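Local coordinates for protein alginate lyase, family PL7 (Zobellia galactanivorans, PDB 4BE3) that probably cleaves alginate, the brown-algal polysaccharide, from the chain ends by beta-elimination, as an exolytic lyase of family PL7, at residues A[139-144]-A[247-252]; A[196-201]-A[214-219]; A[5-10]-A[43-48]; A[83-88]-A[300-305]. One frame throughout, in Å; residues are numbered along the deposited sequence.

Overall arrangement
From the N terminus, contact 3 closes first: the leading loop 5-10 meets strand 44-52. Contact 4 then opens at strand 80-90 and closes on strand 295-306, near the C-terminal end. Contact 1 lies within that long span, from the end of strand 133-141 to the loop 247-252. Contact 2, a tight hairpin joint, sits within contact 1 in turn. None of the four cross along the chain. Contacts 2, 3 and 4 all reach the seven-stranded sheet, and contact 1 ties a loop to the end of strand 133-141 in the other sheet. Contacts 1 and 2 touch, as do 3 and 4, probably by hydrogen bonds: Leu216 O with Tyr249 N, Val47 O with Phe300 N.

Contact 1: residues A[139-144]-A[247-252]; sequences NYEINT and NAYAGE
Ala248 touches the hydroxyl end of Tyr140, with Ala248 CB 3.6 Å from Tyr140 OH. That hydroxyl is hydrogen-bonded to Glu244. The backbone of Ala248 also approaches Asn143, whose CB lies 3.6 Å from Ala248 O. The chain turns tightly here: Asn247 to Ala250 form a type II' beta turn, closed by Ala250 N and Asn247 O. Tyr249 follows and makes the largest contribution from this segment. Asn143 CB sits over the centre of one face of its ring, 3.8 Å from the Tyr249 centroid, as a CH-pi contact. The amide of Asn143 is stacked on this ring, its plane only 7° from that of the phenol. At the ring edge, Tyr249 OH donates to Glu141 O over 2.7 Å. The hydroxyl stands above the carbonyl plane of Glu141. The acceptor lies at the end of strand 133-141, in the beta jelly roll of the PL7 family, so the bond ties a loop to the last residue of a strand. The Tyr140 and Tyr249 side chains pass one another heading opposite ways, with ring planes at 89°. The closest ring carbons are Tyr140 CZ and Tyr249 CE2, 3.8 Å apart. A second turn, type II, runs from Tyr249 to Glu252. The extended side chain of Glu252 reaches toward Asn143, tip to tip, and its OE1 is hydrogen-bonded to Ser112.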
# COMPACT_ATOMS: atom_id res chain seq x y z
N ASN A 139 -4.64 15.61 -16.98
CA ASN A 139 -3.71 16.73 -16.62
C ASN A 139 -2.70 16.18 -15.56
O ASN A 139 -3.13 15.38 -14.67
CB ASN A 139 -4.48 17.78 -15.86
CG ASN A 139 -5.25 18.68 -16.83
OD1 ASN A 139 -5.47 18.27 -17.96
ND2 ASN A 139 -5.72 19.90 -16.32
N TYR A 140 -1.46 16.62 -15.67
CA TYR A 140 -0.43 16.31 -14.64
C TYR A 140 -0.22 17.63 -13.94
O TYR A 140 0.08 18.65 -14.65
CB TYR A 140 0.86 15.92 -15.41
CG TYR A 140 2.01 15.78 -14.41
CD1 TYR A 140 2.11 14.59 -13.64
CD2 TYR A 140 2.96 16.83 -14.27
CE1 TYR A 140 3.17 14.43 -12.75
CE2 TYR A 140 4.03 16.70 -13.35
CZ TYR A 140 4.06 15.46 -12.59
OH TYR A 140 5.14 15.35 -11.65
N GLU A 141 -0.29 17.71 -12.59
CA GLU A 141 0.02 18.98 -11.95
C GLU A 141 1.41 18.90 -11.35
O GLU A 141 1.79 17.85 -10.72
CB GLU A 141 -1.02 19.15 -10.87
CG GLU A 141 -0.70 20.43 -10.04
CD GLU A 141 -1.88 20.69 -9.11
OE1 GLU A 141 -2.51 19.76 -8.47
OE2 GLU A 141 -2.21 21.91 -8.97
N ILE A 142 2.27 19.93 -11.53
CA ILE A 142 3.62 19.81 -10.98
C ILE A 142 3.61 19.80 -9.47
O ILE A 142 2.79 20.41 -8.82
CB ILE A 142 4.57 20.93 -11.53
CG1 ILE A 142 3.91 22.30 -11.33
CG2 ILE A 142 4.90 20.70 -13.03
CD1 ILE A 142 5.00 23.47 -11.37
N ASN A 143 4.56 19.01 -8.89
CA ASN A 143 4.74 19.15 -7.46
C ASN A 143 5.74 20.31 -7.19
O ASN A 143 6.95 20.10 -7.17
CB ASN A 143 5.33 17.81 -6.94
CG ASN A 143 5.19 17.71 -5.40
OD1 ASN A 143 5.69 16.76 -4.74
ND2 ASN A 143 4.45 18.61 -4.84
N THR A 144 5.17 21.52 -7.15
CA THR A 144 5.94 22.76 -7.30
C THR A 144 7.10 22.81 -6.30
O THR A 144 6.92 22.45 -5.15
CB THR A 144 5.00 23.92 -6.95
OG1 THR A 144 3.74 23.69 -7.59
CG2 THR A 144 5.58 25.32 -7.49
N ASN A 247 12.56 15.63 -7.89
CA ASN A 247 12.09 14.23 -7.73
C ASN A 247 10.59 14.11 -7.76
O ASN A 247 10.00 13.06 -7.34
CB ASN A 247 12.60 13.59 -6.46
CG ASN A 247 14.15 13.49 -6.47
OD1 ASN A 247 14.76 13.82 -5.47
ND2 ASN A 247 14.78 13.09 -7.61
N ALA A 248 9.96 15.17 -8.31
CA ALA A 248 8.51 15.16 -8.52
C ALA A 248 7.75 14.61 -7.28
O ALA A 248 7.74 15.25 -6.21
CB ALA A 248 8.12 14.36 -9.81
N TYR A 249 6.99 13.51 -7.44
CA TYR A 249 6.14 13.10 -6.32
C TYR A 249 6.87 11.89 -5.58
O TYR A 249 6.17 11.15 -4.90
CB TYR A 249 4.83 12.56 -6.88
CG TYR A 249 3.92 13.74 -7.31
CD1 TYR A 249 3.17 14.41 -6.32
CD2 TYR A 249 3.93 14.25 -8.61
CE1 TYR A 249 2.33 15.45 -6.62
CE2 TYR A 249 3.05 15.32 -8.94
CZ TYR A 249 2.30 15.88 -7.97
OH TYR A 249 1.45 16.94 -8.20
N ALA A 250 8.15 11.62 -5.93
CA ALA A 250 8.89 10.49 -5.15
C ALA A 250 8.62 10.59 -3.64
O ALA A 250 8.72 11.69 -3.06
CB ALA A 250 10.36 10.59 -5.43
N GLY A 251 8.11 9.48 -3.04
CA GLY A 251 7.96 9.39 -1.60
C GLY A 251 6.80 10.18 -1.04
O GLY A 251 6.60 10.29 0.17
N GLU A 252 6.01 10.79 -1.91
CA GLU A 252 4.87 11.60 -1.42
C GLU A 252 3.63 10.74 -1.34
O GLU A 252 3.14 10.09 -2.37
CB GLU A 252 4.59 12.86 -2.36
CG GLU A 252 3.92 13.91 -1.45
CD GLU A 252 3.91 15.23 -2.08
OE1 GLU A 252 2.94 15.44 -2.93
OE2 GLU A 252 4.85 16.03 -1.85

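Contact 2: residues A[196-201]-A[214-219]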
# COMPACT_ATOMS: atom_id res chain seq x y z
N GLY A 196 6.81 3.67 -9.36
CA GLY A 196 6.96 5.10 -9.47
C GLY A 196 6.63 5.62 -10.89
O GLY A 196 6.75 6.83 -11.09
N ILE A 197 6.33 4.72 -11.81
CA ILE A 197 6.03 5.14 -13.20
C ILE A 197 4.54 4.91 -13.47
O ILE A 197 3.99 3.87 -13.21
CB ILE A 197 6.93 4.43 -14.24
CG1 ILE A 197 8.48 4.75 -13.93
CG2 ILE A 197 6.51 4.89 -15.63
CD1 ILE A 197 9.34 4.01 -14.92
N MET A 198 3.83 5.95 -13.96
CA MET A 198 2.41 5.90 -14.14
C MET A 198 2.18 5.52 -15.63
O MET A 198 2.62 6.27 -16.52
CB MET A 198 1.82 7.35 -13.89
CG MET A 198 0.29 7.34 -14.21
SD MET A 198 -0.39 8.89 -13.47
CE MET A 198 0.39 10.22 -14.53
N TYR A 199 1.54 4.38 -15.87
CA TYR A 199 1.21 3.90 -17.17
C TYR A 199 -0.32 4.04 -17.31
O TYR A 199 -1.14 3.43 -16.53
CB TYR A 199 1.54 2.38 -17.26
CG TYR A 199 3.00 2.13 -17.07
CD1 TYR A 199 3.90 2.31 -18.13
CD2 TYR A 199 3.48 1.75 -15.82
CE1 TYR A 199 5.31 2.09 -17.98
CE2 TYR A 199 4.89 1.51 -15.62
CZ TYR A 199 5.76 1.69 -16.73
OH TYR A 199 7.08 1.51 -16.54
N LEU A 200 -0.80 4.83 -18.30
CA LEU A 200 -2.21 5.03 -18.50
C LEU A 200 -2.69 4.30 -19.72
O LEU A 200 -1.93 4.21 -20.71
CB LEU A 200 -2.48 6.59 -18.71
CG LEU A 200 -1.87 7.42 -17.61
CD1 LEU A 200 -2.23 8.95 -18.06
CD2 LEU A 200 -2.59 7.12 -16.28
N THR A 201 -3.94 3.78 -19.59
CA THR A 201 -4.53 3.18 -20.82
C THR A 201 -5.91 3.70 -20.88
O THR A 201 -6.71 3.54 -19.91
CB THR A 201 -4.56 1.64 -20.72
OG1 THR A 201 -3.20 1.21 -20.46
CG2 THR A 201 -5.05 0.93 -22.08
N LYS A 214 4.24 8.15 -17.70
CA LYS A 214 4.75 9.39 -17.06
C LYS A 214 5.49 9.00 -15.77
O LYS A 214 4.88 8.41 -14.87
CB LYS A 214 3.54 10.28 -16.73
CG LYS A 214 3.87 11.56 -15.93
CD LYS A 214 4.68 12.55 -16.71
CE LYS A 214 5.01 13.84 -15.88
NZ LYS A 214 5.96 14.76 -16.65
N ASN A 215 6.80 9.32 -15.68
CA ASN A 215 7.56 8.96 -14.49
C ASN A 215 7.19 9.91 -13.37
O ASN A 215 7.29 11.12 -13.53
CB ASN A 215 9.01 9.15 -14.87
CG ASN A 215 9.93 8.62 -13.80
OD1 ASN A 215 9.65 8.69 -12.62
ND2 ASN A 215 11.07 8.11 -14.24
N LEU A 216 6.71 9.40 -12.24
CA LEU A 216 6.36 10.30 -11.12
C LEU A 216 7.50 10.54 -10.09
O LEU A 216 7.30 11.32 -9.15
CB LEU A 216 5.22 9.68 -10.36
CG LEU A 216 3.94 9.33 -11.18
CD1 LEU A 216 2.83 8.81 -10.22
CD2 LEU A 216 3.47 10.76 -11.82
N LEU A 217 8.69 9.96 -10.42
CA LEU A 217 9.85 10.08 -9.54
C LEU A 217 10.90 11.04 -10.04
O LEU A 217 11.82 11.34 -9.27
CB LEU A 217 10.56 8.70 -9.39
CG LEU A 217 9.68 7.49 -8.96
CD1 LEU A 217 10.56 6.21 -8.76
CD2 LEU A 217 8.91 7.79 -7.68
N LYS A 218 10.83 11.44 -11.32
CA LYS A 218 11.92 12.31 -11.89
C LYS A 218 11.14 13.35 -12.73
O LYS A 218 10.45 13.02 -13.70
CB LYS A 218 12.88 11.52 -12.79
CG LYS A 218 13.84 10.67 -11.97
CD LYS A 218 14.40 9.53 -12.82
CE LYS A 218 15.72 9.13 -12.19
NZ LYS A 218 16.70 8.59 -13.17
N SER A 219 11.29 14.59 -12.36
CA SER A 219 10.51 15.63 -13.05
C SER A 219 11.12 15.96 -14.45
O SER A 219 12.34 16.02 -14.58
CB SER A 219 10.64 16.89 -12.20
OG SER A 219 10.01 17.96 -12.90
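Met198 and Lys214 face each other as an antiparallel hydrogen-bonded pair. Met198 N donates to Lys214 O over 2.8 Å, and Lys214 N returns a bond to Met198 O over 2.7 Å. A third bond runs from Leu216 N to Gly196 O at 2.8 Å, with the donor nearly in line with the carbonyl. Between these bonds, Ile197 and Asn215 form a non-hydrogen-bonded pair. Their side chains cross on the same face, with Ile197 CG1 4.1 Å from Asn215 CG. Met198 and Lys214 project from the other face. Met198 bends at its last torsion (chi3 68°), which brings Met198 CE to 3.8 Å from Lys214 CB. Met198 CB meets Leu216 CG at 4.0 Å. This is the open end of the beta hairpin 197-203 and 210-215, away from its turn, at the margin of the seven-stranded sheet, where strand 210-215 is outermost within the chain. Beyond it the chain leaves the strand through an Asx turn. Asn215 OD1 accepts from Leu217 N at 2.7 Å, and more weakly from Lys218 N. The turn brings Leu217 over Gly196, with Leu217 CG 3.7 Å from Gly196 CA. Gly196 has no side chain, so the isobutyl group of Leu217 packs directly on its CA, and its positive phi (87°) suits glycine. Further out, Met198 packs on Ile191, Val193 and Trp138. The Lys214 chain bends where chi2 places CD and runs on to a cation-pi contact with Tyr140. Leu216 also rests on Tyr140.

Contact 3: residues A[5-10]-A[43-48]; sequences SELIPQ and ETDWVV
Leu7 packs against Asp45 and Val47 in a contact made wholly of apolar side-chain atoms and backbone. Both methyls of Leu7 press on Asp45 CB, with Leu7 CD1 at 3.5 Å and Leu7 CD2 at 3.6 Å from it. The two side chains cross at about a right angle. Leu7 CG, anti to the carbonyl carbon (chi1 -57°), carries both methyls toward Asp45 CB. Leu7 CD1 also rests 3.6 Å from Trp46 N, against the strand backbone. Leu7 CD1 meets Val47 CG2 at 3.8 Å. Ile8 CD1 likewise lies 3.8 Å from Val47 CG2, and its side chain crosses the valine at about a right angle. Val47 CG2 is therefore shared by Leu7 and Ile8. Val47 CG1 is the branch anti to the backbone N (chi1 176°), and CG2 is the one turned to the loop.

The polar end of Asp45 is engaged elsewhere. Asp45 gives only its CB to Leu7. Both carboxylate oxygens have partners, with OD1 hydrogen-bonded to His40 and OD2 in a salt bridge with Lys2.

The loop 5-10 precedes strand 14-17 and lies against strand 44-52 of the seven-stranded sheet of the jelly roll. Strands 36-41 and 295-306 flank that strand. Leu7 also touches Val38 of strand 36-41, and Val47 also packs on Phe36 and Pro4.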
# COMPACT_ATOMS: atom_id res chain seq x y z
N SER A 5 -22.77 -0.51 -3.16
CA SER A 5 -21.83 -1.53 -2.71
C SER A 5 -22.20 -2.86 -3.35
O SER A 5 -21.34 -3.74 -3.37
CB SER A 5 -21.85 -1.71 -1.18
OG SER A 5 -23.23 -1.78 -0.71
N GLU A 6 -23.43 -2.99 -3.84
CA GLU A 6 -23.77 -4.27 -4.49
C GLU A 6 -23.10 -4.40 -5.84
O GLU A 6 -23.08 -5.48 -6.40
CB GLU A 6 -25.26 -4.38 -4.70
CG GLU A 6 -26.02 -4.44 -3.33
CD GLU A 6 -27.54 -4.48 -3.46
OE1 GLU A 6 -28.07 -5.36 -4.20
OE2 GLU A 6 -28.21 -3.58 -2.82
N LEU A 7 -22.64 -3.24 -6.39
CA LEU A 7 -21.93 -3.23 -7.76
C LEU A 7 -20.43 -3.10 -7.67
O LEU A 7 -19.77 -3.36 -8.60
CB LEU A 7 -22.50 -2.06 -8.57
CG LEU A 7 -23.98 -1.98 -8.82
CD1 LEU A 7 -24.51 -0.75 -9.63
CD2 LEU A 7 -24.42 -3.31 -9.39
N ILE A 8 -19.90 -2.74 -6.52
CA ILE A 8 -18.49 -2.51 -6.33
C ILE A 8 -18.06 -3.29 -5.07
O ILE A 8 -18.15 -2.83 -3.93
CB ILE A 8 -18.22 -0.99 -6.10
CG1 ILE A 8 -18.69 -0.18 -7.34
CG2 ILE A 8 -16.68 -0.72 -5.85
CD1 ILE A 8 -18.47 1.31 -7.05
N PRO A 9 -17.44 -4.38 -5.30
CA PRO A 9 -17.11 -5.28 -4.20
C PRO A 9 -16.07 -4.73 -3.29
O PRO A 9 -15.95 -5.21 -2.15
CB PRO A 9 -16.56 -6.49 -4.91
CG PRO A 9 -16.88 -6.41 -6.32
CD PRO A 9 -17.39 -5.01 -6.64
N GLN A 10 -15.24 -3.77 -3.77
CA GLN A 10 -14.32 -3.15 -2.87
C GLN A 10 -14.86 -1.87 -2.31
O GLN A 10 -14.06 -1.01 -1.90
CB GLN A 10 -13.05 -2.77 -3.73
CG GLN A 10 -12.35 -4.11 -4.15
CD GLN A 10 -11.24 -3.71 -5.16
OE1 GLN A 10 -11.47 -2.83 -6.00
NE2 GLN A 10 -10.16 -4.36 -5.11
N GLU A 43 -29.89 -3.93 -19.42
CA GLU A 43 -29.42 -5.05 -18.62
C GLU A 43 -28.25 -4.77 -17.70
O GLU A 43 -27.70 -5.71 -17.21
CB GLU A 43 -29.05 -6.23 -19.51
CG GLU A 43 -30.24 -6.86 -20.26
CD GLU A 43 -30.60 -6.07 -21.52
OE1 GLU A 43 -29.69 -5.72 -22.31
OE2 GLU A 43 -31.80 -5.78 -21.72
N THR A 44 -27.89 -3.49 -17.46
CA THR A 44 -26.76 -3.12 -16.57
C THR A 44 -27.18 -2.18 -15.43
O THR A 44 -27.97 -1.29 -15.60
CB THR A 44 -25.68 -2.37 -17.41
OG1 THR A 44 -25.44 -3.14 -18.57
CG2 THR A 44 -24.31 -2.12 -16.66
N ASP A 45 -26.58 -2.40 -14.25
CA ASP A 45 -26.75 -1.47 -13.14
C ASP A 45 -25.49 -0.53 -13.12
O ASP A 45 -24.37 -1.02 -13.38
CB ASP A 45 -26.79 -2.28 -11.88
CG ASP A 45 -28.13 -3.11 -11.79
OD1 ASP A 45 -29.19 -2.51 -12.05
OD2 ASP A 45 -28.05 -4.28 -11.47
N TRP A 46 -25.67 0.73 -12.70
CA TRP A 46 -24.55 1.69 -12.72
C TRP A 46 -24.55 2.41 -11.40
O TRP A 46 -25.62 2.67 -10.85
CB TRP A 46 -24.84 2.78 -13.88
CG TRP A 46 -24.87 2.22 -15.25
CD1 TRP A 46 -25.95 1.63 -15.92
CD2 TRP A 46 -23.75 2.19 -16.21
NE1 TRP A 46 -25.54 1.15 -17.17
CE2 TRP A 46 -24.26 1.49 -17.41
CE3 TRP A 46 -22.45 2.68 -16.19
CZ2 TRP A 46 -23.44 1.25 -18.53
CZ3 TRP A 46 -21.63 2.46 -17.33
CH2 TRP A 46 -22.13 1.78 -18.48
N VAL A 47 -23.37 2.78 -10.92
CA VAL A 47 -23.27 3.57 -9.78
C VAL A 47 -23.23 5.04 -10.30
O VAL A 47 -22.33 5.33 -11.16
CB VAL A 47 -21.93 3.30 -9.09
CG1 VAL A 47 -21.80 4.24 -7.92
CG2 VAL A 47 -21.87 1.78 -8.65
N VAL A 48 -24.15 5.86 -9.80
CA VAL A 48 -24.25 7.22 -10.30
C VAL A 48 -23.56 8.10 -9.34
O VAL A 48 -23.86 8.03 -8.14
CB VAL A 48 -25.72 7.64 -10.43
CG1 VAL A 48 -25.90 9.13 -10.86
CG2 VAL A 48 -26.48 6.79 -11.44

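Contact 4: residues A[83-88]-A[300-305]; sequences NATLKV and FKEATL
Phe300 packs its ring beside Leu86 and Ala84. Phe300 CB lies 3.9 Å from Thr85 O. Phe300 CG, placed anti to the carbonyl carbon (chi1 -76°), comes next to Leu86 CB. Phe300 CD2 lies 3.7 Å from Leu86 CB. Leu86 CB stands over one ring face, offset toward the rim, in a CH-pi contact. Phe300 CE2 meets Ala84 CB at 3.9 Å, in the plane of the ring at its edge. Phe300 CZ, at the tip, reaches Leu86 CD1 at 4.1 Å. Leu86 and Phe300 lie side by side and point the same way. Beyond this pair, the Phe300 ring meets Phe49 and touches Leu258 of strand 254-258, which belongs to the opposing sheet of the beta jelly roll. The strands 83-88 and 302-305 run antiparallel, their axes at 168°, in the middle of the seven-stranded sheet. A classic beta bulge breaks their register: Lys301 and Glu302 both face Thr85. Thr85 O accepts a bond from Lys301 N at 2.8 Å and a weak one from Glu302 N at 3.4 Å. Thr85 N in turn donates to Glu302 O. Past the bulge, Asn83 and Thr304 exchange two backbone bonds. On the face that carries Thr85, Glu302 and Thr304, a water bridges Thr85 OG1 and, weakly, Glu302 OE1. Thr85 OG1 is also hydrogen-bonded to Ser188. Glu302 OE2 accepts from Thr304 OG1 at 2.9 Å with its anti lone pair. Lys301 lays its CG against Thr85 CG2, and its NZ forms a salt bridge with Glu186.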
# COMPACT_ATOMS: atom_id res chain seq x y z
N ASN A 83 -8.83 0.73 -12.15
CA ASN A 83 -9.54 0.52 -13.41
C ASN A 83 -10.95 0.98 -13.30
O ASN A 83 -11.67 0.61 -12.34
CB ASN A 83 -9.61 -1.04 -13.68
CG ASN A 83 -8.31 -1.57 -14.28
OD1 ASN A 83 -8.12 -1.47 -15.52
ND2 ASN A 83 -7.39 -1.89 -13.50
N ALA A 84 -11.44 1.77 -14.30
CA ALA A 84 -12.77 2.16 -14.29
C ALA A 84 -13.44 2.03 -15.67
O ALA A 84 -12.80 2.15 -16.67
CB ALA A 84 -12.91 3.63 -13.86
N THR A 85 -14.72 1.72 -15.71
CA THR A 85 -15.49 1.80 -16.97
C THR A 85 -16.67 2.64 -16.65
O THR A 85 -17.40 2.39 -15.66
CB THR A 85 -15.94 0.38 -17.42
OG1 THR A 85 -14.73 -0.36 -17.75
CG2 THR A 85 -16.76 0.48 -18.62
N LEU A 86 -16.98 3.61 -17.52
CA LEU A 86 -17.97 4.64 -17.08
C LEU A 86 -18.58 5.32 -18.32
O LEU A 86 -18.11 5.04 -19.43
CB LEU A 86 -17.22 5.75 -16.25
CG LEU A 86 -16.13 6.53 -17.10
CD1 LEU A 86 -16.11 7.96 -16.55
CD2 LEU A 86 -14.74 5.91 -16.86
N LYS A 87 -19.61 6.14 -18.14
CA LYS A 87 -20.07 7.05 -19.21
C LYS A 87 -20.44 8.29 -18.51
O LYS A 87 -21.00 8.25 -17.39
CB LYS A 87 -21.15 6.43 -20.07
CG LYS A 87 -22.36 5.93 -19.27
CD LYS A 87 -23.21 5.04 -20.17
CE LYS A 87 -24.53 4.74 -19.41
NZ LYS A 87 -25.29 3.90 -20.40
N VAL A 88 -20.12 9.45 -19.12
CA VAL A 88 -20.54 10.70 -18.57
C VAL A 88 -21.87 10.98 -19.13
O VAL A 88 -22.07 10.93 -20.35
CB VAL A 88 -19.50 11.82 -18.93
CG1 VAL A 88 -19.99 13.19 -18.43
CG2 VAL A 88 -18.12 11.46 -18.30
N PHE A 300 -20.76 4.73 -13.35
CA PHE A 300 -19.67 3.80 -13.49
C PHE A 300 -20.22 2.43 -13.45
O PHE A 300 -21.13 2.13 -12.60
CB PHE A 300 -18.71 3.91 -12.28
CG PHE A 300 -17.82 5.14 -12.33
CD1 PHE A 300 -18.36 6.38 -12.01
CD2 PHE A 300 -16.48 4.95 -12.73
CE1 PHE A 300 -17.54 7.49 -12.02
CE2 PHE A 300 -15.65 6.14 -12.77
CZ PHE A 300 -16.24 7.36 -12.49
N LYS A 301 -19.70 1.56 -14.27
CA LYS A 301 -20.17 0.15 -14.05
C LYS A 301 -19.04 -0.72 -13.49
O LYS A 301 -19.23 -1.88 -13.13
CB LYS A 301 -20.70 -0.42 -15.34
CG LYS A 301 -19.70 -0.60 -16.38
CD LYS A 301 -20.52 -1.40 -17.35
CE LYS A 301 -19.70 -2.26 -18.25
NZ LYS A 301 -20.53 -2.44 -19.49
N GLU A 302 -17.84 -0.21 -13.49
CA GLU A 302 -16.76 -1.01 -12.87
C GLU A 302 -15.81 0.00 -12.26
O GLU A 302 -15.57 1.13 -12.86
CB GLU A 302 -16.03 -1.77 -13.95
CG GLU A 302 -14.62 -2.12 -13.35
CD GLU A 302 -13.83 -3.29 -13.99
OE1 GLU A 302 -13.89 -3.44 -15.20
OE2 GLU A 302 -13.08 -4.05 -13.25
N ALA A 303 -15.32 -0.27 -11.03
CA ALA A 303 -14.30 0.59 -10.36
C ALA A 303 -13.51 -0.46 -9.54
O ALA A 303 -14.05 -1.02 -8.55
CB ALA A 303 -14.96 1.60 -9.45
N THR A 304 -12.27 -0.72 -9.91
CA THR A 304 -11.46 -1.75 -9.21
C THR A 304 -10.16 -1.17 -8.81
O THR A 304 -9.45 -0.66 -9.70
CB THR A 304 -11.23 -2.91 -10.23
OG1 THR A 304 -12.57 -3.34 -10.53
CG2 THR A 304 -10.48 -4.14 -9.63
N LEU A 305 -9.73 -1.45 -7.57
CA LEU A 305 -8.38 -1.11 -7.10
C LEU A 305 -7.52 -2.32 -7.13
O LEU A 305 -8.01 -3.42 -6.76
CB LEU A 305 -8.48 -0.54 -5.67
CG LEU A 305 -9.31 0.74 -5.58
CD1 LEU A 305 -9.76 1.07 -4.16
CD2 LEU A 305 -8.28 1.92 -6.06
O HOH W 1 -12.72 -1.05 -16.03